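Local atomic coordinates of aminoglycoside N(6')-acetyltransferase type 1 (Salmonella choleraesuis, PDB entry 2VBQ), a protein that transfers an acetyl group from acetyl-CoA to the 6'-amino group of aminoglycosides, conferring resistance to antibiotics such as tobramycin and amikacin, and works as a homodimer. Residues A[35-40]-A[72-77]; A[24-29]-A[63-68]; A[80-85]-A[92-97]. All blocks are in the same frame, centred on the assembly; numbering follows the deposited sequence.

Contact 1: residues A[35-40]-A[72-77]; sequences RGLRKQ and GVAIGF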
loop_
_atom_site.group_PDB
_atom_site.type_symbol
_atom_site.label_atom_id
_atom_site.label_comp_id
_atom_site.label_asym_id
_atom_site.label_seq_id
_atom_site.Cartn_x
_atom_site.Cartn_y
_atom_site.Cartn_z
ATOM N N ARG A 35 18.598 3.233 14.517
ATOM C CA ARG A 35 17.875 2.529 15.575
ATOM C C ARG A 35 17.537 3.470 16.773
ATOM O O ARG A 35 16.440 3.412 17.317
ATOM C CB ARG A 35 18.691 1.326 16.083
ATOM C CG ARG A 35 18.937 0.159 15.106
ATOM C CD ARG A 35 19.507 -1.060 15.930
ATOM N NE ARG A 35 20.589 -1.756 15.223
ATOM C CZ ARG A 35 21.877 -1.701 15.570
ATOM N NH1 ARG A 35 22.269 -0.996 16.632
ATOM N NH2 ARG A 35 22.787 -2.361 14.858
ATOM N N GLY A 36 18.459 4.356 17.146
ATOM C CA GLY A 36 18.205 5.290 18.264
ATOM C C GLY A 36 17.019 6.219 18.019
ATOM O O GLY A 36 16.224 6.501 18.934
ATOM N N LEU A 37 16.891 6.691 16.779
ATOM C CA LEU A 37 15.786 7.549 16.373
ATOM C C LEU A 37 14.486 6.788 16.115
ATOM O O LEU A 37 13.400 7.226 16.503
ATOM C CB LEU A 37 16.190 8.325 15.110
ATOM C CG LEU A 37 17.115 9.501 15.350
ATOM C CD1 LEU A 37 17.819 9.900 14.042
ATOM C CD2 LEU A 37 16.341 10.697 16.014
ATOM N N ARG A 38 14.607 5.638 15.454
ATOM C CA ARG A 38 13.443 4.823 15.104
ATOM C C ARG A 38 12.626 4.397 16.329
ATOM O O ARG A 38 11.391 4.326 16.289
ATOM C CB ARG A 38 13.900 3.605 14.296
ATOM C CG ARG A 38 12.853 3.093 13.317
ATOM C CD ARG A 38 13.547 2.128 12.436
ATOM N NE ARG A 38 12.766 1.587 11.334
ATOM C CZ ARG A 38 12.281 0.350 11.292
ATOM N NH1 ARG A 38 12.450 -0.473 12.324
ATOM N NH2 ARG A 38 11.622 -0.061 10.213
ATOM N N LYS A 39 13.322 4.134 17.433
ATOM C CA LYS A 39 12.655 3.731 18.663
ATOM C C LYS A 39 11.876 4.887 19.280
ATOM O O LYS A 39 10.988 4.670 20.127
ATOM C CB LYS A 39 13.678 3.148 19.649
ATOM C CG LYS A 39 14.192 1.799 19.185
ATOM C CD LYS A 39 15.573 1.443 19.738
ATOM C CE LYS A 39 15.634 -0.041 20.020
ATOM N NZ LYS A 39 16.822 -0.696 19.383
ATOM N N GLN A 40 12.202 6.114 18.871
ATOM C CA GLN A 40 11.441 7.267 19.322
ATOM C C GLN A 40 10.234 7.556 18.428
ATOM O O GLN A 40 9.213 8.048 18.908
ATOM C CB GLN A 40 12.319 8.504 19.455
ATOM C CG GLN A 40 13.471 8.334 20.434
ATOM C CD GLN A 40 14.430 9.520 20.415
ATOM O OE1 GLN A 40 14.072 10.627 20.856
ATOM N NE2 GLN A 40 15.659 9.292 19.899
ATOM N N GLY A 72 27.782 16.045 13.788
ATOM C CA GLY A 72 28.126 14.667 14.157
ATOM C C GLY A 72 27.032 13.888 14.893
ATOM O O GLY A 72 27.256 12.759 15.302
ATOM N N VAL A 73 25.850 14.494 15.066
ATOM C CA VAL A 73 24.712 13.815 15.698
ATOM C C VAL A 73 23.611 13.591 14.674
ATOM O O VAL A 73 23.517 14.318 13.696
ATOM C CB VAL A 73 24.115 14.573 16.937
ATOM C CG1 VAL A 73 25.076 14.556 18.120
ATOM C CG2 VAL A 73 23.657 16.038 16.613
ATOM N N ALA A 74 22.782 12.587 14.926
ATOM C CA ALA A 74 21.653 12.281 14.064
ATOM C C ALA A 74 20.392 12.913 14.642
ATOM O O ALA A 74 19.994 12.639 15.793
ATOM C CB ALA A 74 21.504 10.771 13.927
ATOM N N ILE A 75 19.777 13.793 13.852
ATOM C CA ILE A 75 18.673 14.577 14.348
ATOM C C ILE A 75 17.327 14.174 13.737
ATOM O O ILE A 75 16.290 14.685 14.142
ATOM C CB ILE A 75 18.936 16.087 14.175
ATOM C CG1 ILE A 75 19.064 16.478 12.673
ATOM C CG2 ILE A 75 20.207 16.505 14.949
ATOM C CD1 ILE A 75 19.327 17.988 12.469
ATOM N N GLY A 76 17.348 13.288 12.744
ATOM C CA GLY A 76 16.088 12.771 12.199
ATOM C C GLY A 76 16.344 11.698 11.171
ATOM O O GLY A 76 17.507 11.481 10.783
ATOM N N PHE A 77 15.280 11.012 10.750
ATOM C CA PHE A 77 15.416 9.980 9.725
ATOM C C PHE A 77 14.148 9.809 8.919
ATOM O O PHE A 77 13.044 10.234 9.310
ATOM C CB PHE A 77 15.838 8.607 10.321
ATOM C CG PHE A 77 14.706 7.849 10.915
ATOM C CD1 PHE A 77 14.190 8.226 12.173
ATOM C CD2 PHE A 77 14.118 6.771 10.225
ATOM C CE1 PHE A 77 13.097 7.547 12.721
ATOM C CE2 PHE A 77 13.029 6.079 10.774
ATOM C CZ PHE A 77 12.527 6.458 12.024
#
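Leu37 and Phe77 make the main apolar contact between helix 31-41 and strand 73-83. The branched end of Leu37 reaches along the strand: CD1 lies 3.8 Å from Ala74 CB and also rests on the backbone of Gly76, 3.6 Å from its carbonyl O. A small residue suits position 74, because the CB of Ala74 points toward the helix and leaves room for the leucine methyl. At its root, Leu37 CB comes within 3.6 Å of Phe77 CD1, meeting the ring obliquely.

A second set of van der Waals contacts joins Phe77 to Arg38. The ring takes the first-torsion position between backbone N and carbonyl carbon (chi1 80°), which lifts it toward the helix, where its CZ is 3.6 Å from both CA and CG of Arg38. Only the aliphatic root of the arginine is used here; the two side chains cross at about a right angle, and the extended chain carries the guanidinium past the ring.

No hydrogen bond crosses the contact, and the charge is dealt with beyond it. The Arg38 guanidinium forms salt bridges with Asp79 and Asp53, while Trp34 meets the Phe77 ring nearly perpendicularly. Through these side chains helix 31-41 packs on strand 73-83, the short axes 8.3 Å apart at 58°. This is alpha/beta layering of the GNAT fold beside the bisubstrate pocket, to which Arg38 belongs.

Contact 2: residues A[24-29]-A[63-68]; sequences RQMNKT and LASFIA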
loop_
_atom_site.group_PDB
_atom_site.type_symbol
_atom_site.label_atom_id
_atom_site.label_comp_id
_atom_site.label_asym_id
_atom_site.label_seq_id
_atom_site.Cartn_x
_atom_site.Cartn_y
_atom_site.Cartn_z
ATOM N N ARG A 24 22.382 11.397 4.953
ATOM C CA ARG A 24 23.191 10.246 4.589
ATOM C C ARG A 24 22.249 9.022 4.396
ATOM O O ARG A 24 21.421 8.725 5.255
ATOM C CB ARG A 24 24.265 9.995 5.668
ATOM C CG ARG A 24 25.131 11.247 6.040
ATOM C CD ARG A 24 26.221 11.541 4.969
ATOM N NE ARG A 24 27.186 12.625 5.275
ATOM C CZ ARG A 24 27.599 12.997 6.492
ATOM N NH1 ARG A 24 27.154 12.396 7.595
ATOM N NH2 ARG A 24 28.473 13.987 6.609
ATOM N N GLN A 25 22.343 8.350 3.242
ATOM C CA GLN A 25 21.710 7.052 3.106
ATOM C C GLN A 25 22.361 6.135 4.116
ATOM O O GLN A 25 23.595 6.122 4.268
ATOM C CB GLN A 25 21.839 6.471 1.686
ATOM C CG GLN A 25 20.950 5.211 1.462
ATOM C CD GLN A 25 20.963 4.759 0.022
ATOM O OE1 GLN A 25 21.165 5.564 -0.872
ATOM N NE2 GLN A 25 20.746 3.476 -0.206
ATOM N N MET A 26 21.530 5.394 4.829
ATOM C CA MET A 26 22.012 4.582 5.923
ATOM C C MET A 26 22.815 3.383 5.456
ATOM O O MET A 26 22.366 2.595 4.612
ATOM C CB MET A 26 20.868 4.066 6.765
ATOM C CG MET A 26 21.377 3.062 7.783
ATOM S SD MET A 26 20.076 2.469 8.785
ATOM C CE MET A 26 19.269 1.210 7.740
ATOM N N ASN A 27 23.996 3.248 6.036
ATOM C CA ASN A 27 24.830 2.086 5.811
ATOM C C ASN A 27 25.148 1.512 7.197
ATOM O O ASN A 27 24.628 1.999 8.223
ATOM C CB ASN A 27 26.066 2.464 4.957
ATOM C CG ASN A 27 26.939 3.550 5.589
ATOM O OD1 ASN A 27 26.993 3.693 6.811
ATOM N ND2 ASN A 27 27.651 4.308 4.753
ATOM N N LYS A 28 25.966 0.463 7.234
ATOM C CA LYS A 28 26.402 -0.141 8.481
ATOM C C LYS A 28 26.845 0.897 9.531
ATOM O O LYS A 28 26.548 0.757 10.725
ATOM C CB LYS A 28 27.555 -1.119 8.194
ATOM C CG LYS A 28 27.741 -2.195 9.258
ATOM C CD LYS A 28 26.671 -3.279 9.131
ATOM C CE LYS A 28 26.797 -4.326 10.229
ATOM N NZ LYS A 28 28.070 -5.110 10.162
ATOM N N THR A 29 27.545 1.936 9.087
ATOM C CA THR A 29 28.062 2.931 10.024
ATOM C C THR A 29 26.982 3.814 10.701
ATOM O O THR A 29 27.219 4.350 11.782
ATOM C CB THR A 29 29.225 3.774 9.429
ATOM O OG1 THR A 29 28.736 4.663 8.419
ATOM C CG2 THR A 29 30.306 2.870 8.839
ATOM N N LEU A 63 14.508 -1.080 -0.464
ATOM C CA LEU A 63 14.441 -0.366 0.809
ATOM C C LEU A 63 15.661 0.509 0.914
ATOM O O LEU A 63 16.744 0.080 0.550
ATOM C CB LEU A 63 14.394 -1.344 2.003
ATOM C CG LEU A 63 13.163 -2.229 2.133
ATOM C CD1 LEU A 63 13.328 -3.249 3.276
ATOM C CD2 LEU A 63 11.940 -1.338 2.329
ATOM N N ALA A 64 15.472 1.739 1.403
ATOM C CA ALA A 64 16.561 2.635 1.790
ATOM C C ALA A 64 16.069 3.559 2.885
ATOM O O ALA A 64 14.895 3.945 2.912
ATOM C CB ALA A 64 17.092 3.485 0.587
ATOM N N SER A 65 16.973 3.874 3.809
ATOM C CA SER A 65 16.704 4.810 4.889
ATOM C C SER A 65 17.750 5.903 4.856
ATOM O O SER A 65 18.829 5.710 4.318
ATOM C CB SER A 65 16.703 4.095 6.251
ATOM O OG SER A 65 15.595 3.211 6.280
ATOM N N PHE A 66 17.387 7.063 5.404
ATOM C CA PHE A 66 18.165 8.288 5.278
ATOM C C PHE A 66 18.226 8.950 6.666
ATOM O O PHE A 66 17.188 9.048 7.340
ATOM C CB PHE A 66 17.524 9.218 4.232
ATOM C CG PHE A 66 17.451 8.579 2.842
ATOM C CD1 PHE A 66 16.368 7.776 2.484
ATOM C CD2 PHE A 66 18.521 8.714 1.953
ATOM C CE1 PHE A 66 16.322 7.127 1.210
ATOM C CE2 PHE A 66 18.497 8.067 0.689
ATOM C CZ PHE A 66 17.399 7.270 0.330
ATOM N N ILE A 67 19.426 9.399 7.047
ATOM C CA ILE A 67 19.697 9.976 8.369
ATOM C C ILE A 67 20.165 11.422 8.237
ATOM O O ILE A 67 21.158 11.690 7.566
ATOM C CB ILE A 67 20.847 9.190 9.099
ATOM C CG1 ILE A 67 20.705 7.657 8.922
ATOM C CG2 ILE A 67 21.004 9.657 10.552
ATOM C CD1 ILE A 67 19.496 7.026 9.550
ATOM N N ALA A 68 19.475 12.341 8.898
ATOM C CA ALA A 68 19.891 13.739 8.925
ATOM C C ALA A 68 20.959 13.917 9.995
ATOM O O ALA A 68 20.729 13.583 11.175
ATOM C CB ALA A 68 18.710 14.627 9.184
HETATM O O HOH W 1 19.652 2.474 3.302
#
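Gln25 of strand 21-25 lies against Phe66 of the adjacent antiparallel strand 63-70, and its side chain can be followed outward from the backbone. CB sits 3.8 Å from CE2 of Phe66. CG stands anti to the backbone N (chi1 -170°), which carries the extended chain across the neighbouring strand; this carbon is 3.8 Å from the same CE2 and also near the carbonyl O of Ser65. Farther out, CD is about equally near Phe66 CE2 and Ala64 CB, both on the same side of it. At the tip the amide divides: OE1 stays by the ring, 4.0 Å from Phe66 CE2, while NE2 lies 3.7 Å from Ala64 CB. The amide and ring planes are 53° apart, so the two groups are not stacked. A long, flexible glutamine suits this exposed place: its methylene groups shield part of the aromatic ring while it ends in a polar amide.

Gln25 and Phe66 form a non-hydrogen-bonded pair. Next to it, Arg24 and Ile67 form a hydrogen-bonded pair, with Arg24 N to Ile67 O at 2.9 Å and Ile67 N to Arg24 O at 2.8 Å. Met26 N extends the pairing to Ser65 O at 2.8 Å. Beyond this bond the chain turns away from strand 63-70, and a water bridges Met26 O and Ser65 N.

Met26 and Ile67 turn their apolar chains toward Trp34 of helix 31-41, whereas Phe66 meets helix 112-126 on the other face. Ser65 OG bonds to Asp79. The chemistry implies a join held mainly by backbone hydrogen bonds, with apolar packing under the helices, Gln25 partly screening Phe66 at the exposed margin, and water taking over where direct pairing ends.

Contact 3: residues A[80-85]-A[92-97]; sequences ASIRHD and SSPVVF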
loop_
_atom_site.group_PDB
_atom_site.type_symbol
_atom_site.label_atom_id
_atom_site.label_comp_id
_atom_site.label_asym_id
_atom_site.label_seq_id
_atom_site.Cartn_x
_atom_site.Cartn_y
_atom_site.Cartn_z
ATOM N N ALA A 80 12.258 4.620 3.513
ATOM C CA ALA A 80 11.599 4.644 2.197
ATOM C C ALA A 80 11.620 3.250 1.556
ATOM O O ALA A 80 12.446 2.409 1.907
ATOM C CB ALA A 80 12.246 5.671 1.293
ATOM N N SER A 81 10.675 3.002 0.663
ATOM C CA SER A 81 10.671 1.786 -0.123
ATOM C C SER A 81 10.362 2.108 -1.575
ATOM O O SER A 81 9.843 3.184 -1.890
ATOM C CB SER A 81 9.583 0.837 0.397
ATOM O OG SER A 81 8.294 1.425 0.198
ATOM N N ILE A 82 10.660 1.142 -2.447
ATOM C CA ILE A 82 10.138 1.128 -3.809
ATOM C C ILE A 82 9.074 0.032 -3.837
ATOM O O ILE A 82 9.378 -1.174 -3.693
ATOM C CB ILE A 82 11.216 0.772 -4.837
ATOM C CG1 ILE A 82 12.450 1.688 -4.687
ATOM C CG2 ILE A 82 10.582 0.784 -6.283
ATOM C CD1 ILE A 82 12.196 3.161 -4.911
ATOM N N ARG A 83 7.835 0.453 -4.018
ATOM C CA ARG A 83 6.712 -0.451 -3.921
ATOM C C ARG A 83 6.238 -0.842 -5.318
ATOM O O ARG A 83 5.998 0.024 -6.148
ATOM C CB ARG A 83 5.543 0.189 -3.149
ATOM C CG ARG A 83 5.751 0.282 -1.636
ATOM C CD ARG A 83 4.389 0.530 -1.006
ATOM N NE ARG A 83 4.387 0.864 0.417
ATOM C CZ ARG A 83 3.283 1.219 1.088
ATOM N NH1 ARG A 83 2.107 1.269 0.465
ATOM N NH2 ARG A 83 3.342 1.520 2.378
ATOM N N HIS A 84 6.139 -2.149 -5.558
ATOM C CA HIS A 84 5.457 -2.688 -6.756
ATOM C C HIS A 84 3.968 -3.009 -6.512
ATOM O O HIS A 84 3.209 -3.139 -7.473
ATOM C CB HIS A 84 6.163 -3.932 -7.287
ATOM C CG HIS A 84 7.456 -3.647 -7.995
ATOM N ND1 HIS A 84 7.522 -3.319 -9.339
ATOM C CD2 HIS A 84 8.736 -3.670 -7.549
ATOM C CE1 HIS A 84 8.786 -3.140 -9.682
ATOM N NE2 HIS A 84 9.544 -3.340 -8.614
ATOM N N ASP A 85 3.560 -3.165 -5.248
ATOM C CA ASP A 85 2.134 -3.391 -4.938
ATOM C C ASP A 85 1.361 -2.139 -5.401
ATOM O O ASP A 85 1.937 -1.042 -5.486
ATOM C CB ASP A 85 1.869 -3.543 -3.438
ATOM C CG ASP A 85 2.520 -4.772 -2.805
ATOM O OD1 ASP A 85 3.011 -5.689 -3.489
ATOM O OD2 ASP A 85 2.536 -4.812 -1.560
ATOM N N SER A 92 0.877 4.849 -11.569
ATOM C CA SER A 92 1.998 4.126 -12.171
ATOM C C SER A 92 2.628 3.165 -11.180
ATOM O O SER A 92 2.216 3.118 -10.019
ATOM C CB SER A 92 3.036 5.098 -12.761
ATOM O OG SER A 92 3.528 5.967 -11.759
ATOM N N SER A 93 3.597 2.388 -11.660
ATOM C CA SER A 93 4.304 1.406 -10.846
ATOM C C SER A 93 5.701 1.204 -11.429
ATOM O O SER A 93 5.865 1.165 -12.647
ATOM C CB SER A 93 3.501 0.083 -10.707
ATOM O OG SER A 93 4.074 -0.804 -9.759
ATOM N N PRO A 94 6.733 1.115 -10.568
ATOM C CA PRO A 94 6.684 1.130 -9.115
ATOM C C PRO A 94 6.585 2.568 -8.565
ATOM O O PRO A 94 6.689 3.545 -9.332
ATOM C CB PRO A 94 8.030 0.491 -8.714
ATOM C CG PRO A 94 8.964 0.972 -9.770
ATOM C CD PRO A 94 8.127 1.020 -11.060
ATOM N N VAL A 95 6.387 2.668 -7.251
ATOM C CA VAL A 95 6.208 3.951 -6.563
ATOM C C VAL A 95 7.225 4.032 -5.411
ATOM O O VAL A 95 7.451 3.024 -4.710
ATOM C CB VAL A 95 4.739 4.103 -6.027
ATOM C CG1 VAL A 95 4.576 5.356 -5.154
ATOM C CG2 VAL A 95 3.749 4.136 -7.181
ATOM N N VAL A 96 7.856 5.201 -5.256
ATOM C CA VAL A 96 8.695 5.480 -4.066
ATOM C C VAL A 96 7.834 5.914 -2.878
ATOM O O VAL A 96 7.045 6.876 -2.965
ATOM C CB VAL A 96 9.927 6.460 -4.340
ATOM C CG1 VAL A 96 9.491 7.867 -4.740
ATOM C CG2 VAL A 96 10.888 6.467 -3.126
ATOM N N PHE A 97 7.920 5.147 -1.791
ATOM C CA PHE A 97 6.975 5.318 -0.709
ATOM C C PHE A 97 7.667 5.756 0.581
ATOM O O PHE A 97 8.677 5.162 0.988
ATOM C CB PHE A 97 6.117 4.041 -0.447
ATOM C CG PHE A 97 4.837 4.353 0.297
ATOM C CD1 PHE A 97 4.827 4.485 1.691
ATOM C CD2 PHE A 97 3.661 4.608 -0.408
ATOM C CE1 PHE A 97 3.653 4.831 2.375
ATOM C CE2 PHE A 97 2.491 4.953 0.273
ATOM C CZ PHE A 97 2.496 5.050 1.665
HETATM O O HOH W 2 3.335 0.293 -7.338
HETATM O O HOH W 3 5.190 -3.095 -10.659
#
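Phe97 and Arg83 bury the most surface here, and they do so largely on each other. The Arg83 guanidinium lies flat over one face of the Phe97 ring, with centres 3.5 Å apart and planes at 10°, a cation-pi stack in which NH2 comes 3.3 Å from CE1. An extended chain from CG to NE carries the guanidinium over the ring, the two side chains crossing at a slant, while NE forms a salt bridge with Glu99, a substrate-binding residue that also accepts a hydrogen bond from Ser81 OG. The ring thus supports an arginine whose charge is matched by a carboxylate, and stacking leaves its N-H groups able to bond in their own plane.

Strands 73-83 and 95-103 form an antiparallel beta hairpin of the GNAT sheet. Its hydrogen-bonded pairs are Ser81 with Phe97 and Arg83 with Val95; Arg83 N reaches Val95 O at 2.7 Å.

Pro94, preceded by a cis peptide, packs beside both Ile82 and His84. Its CB lies 3.5 Å from Ile82 CG2 and over one face of the His84 imidazole, 3.9 Å from the ring centroid, a CH-pi contact. Waters then link Ser93 OG to His84 ND1 and to Arg83 O. Asp85 bonds to His84 and Asp85 of the second subunit.

In the fold
All three contacts belong to one mixed sheet and its helix cover, and all are largely buried, though contacts 2 and 3 each have exposed residues at their margins. Contacts 1 and 3 use opposite parts of strand 73-83, their centres about 24 Å apart; contact 2 uses its neighbour, strand 63-70, which bonds to both parts, through Ala68 to Ile75 and Gly76 and through Ala64 to Ala80. Contact 1 is helix on sheet and depends on apolar packing, whereas contacts 2 and 3 are strand pairs tied by backbone hydrogen bonds. Contact 3 alone of the three reaches the second subunit, and adds a cation-pi stack.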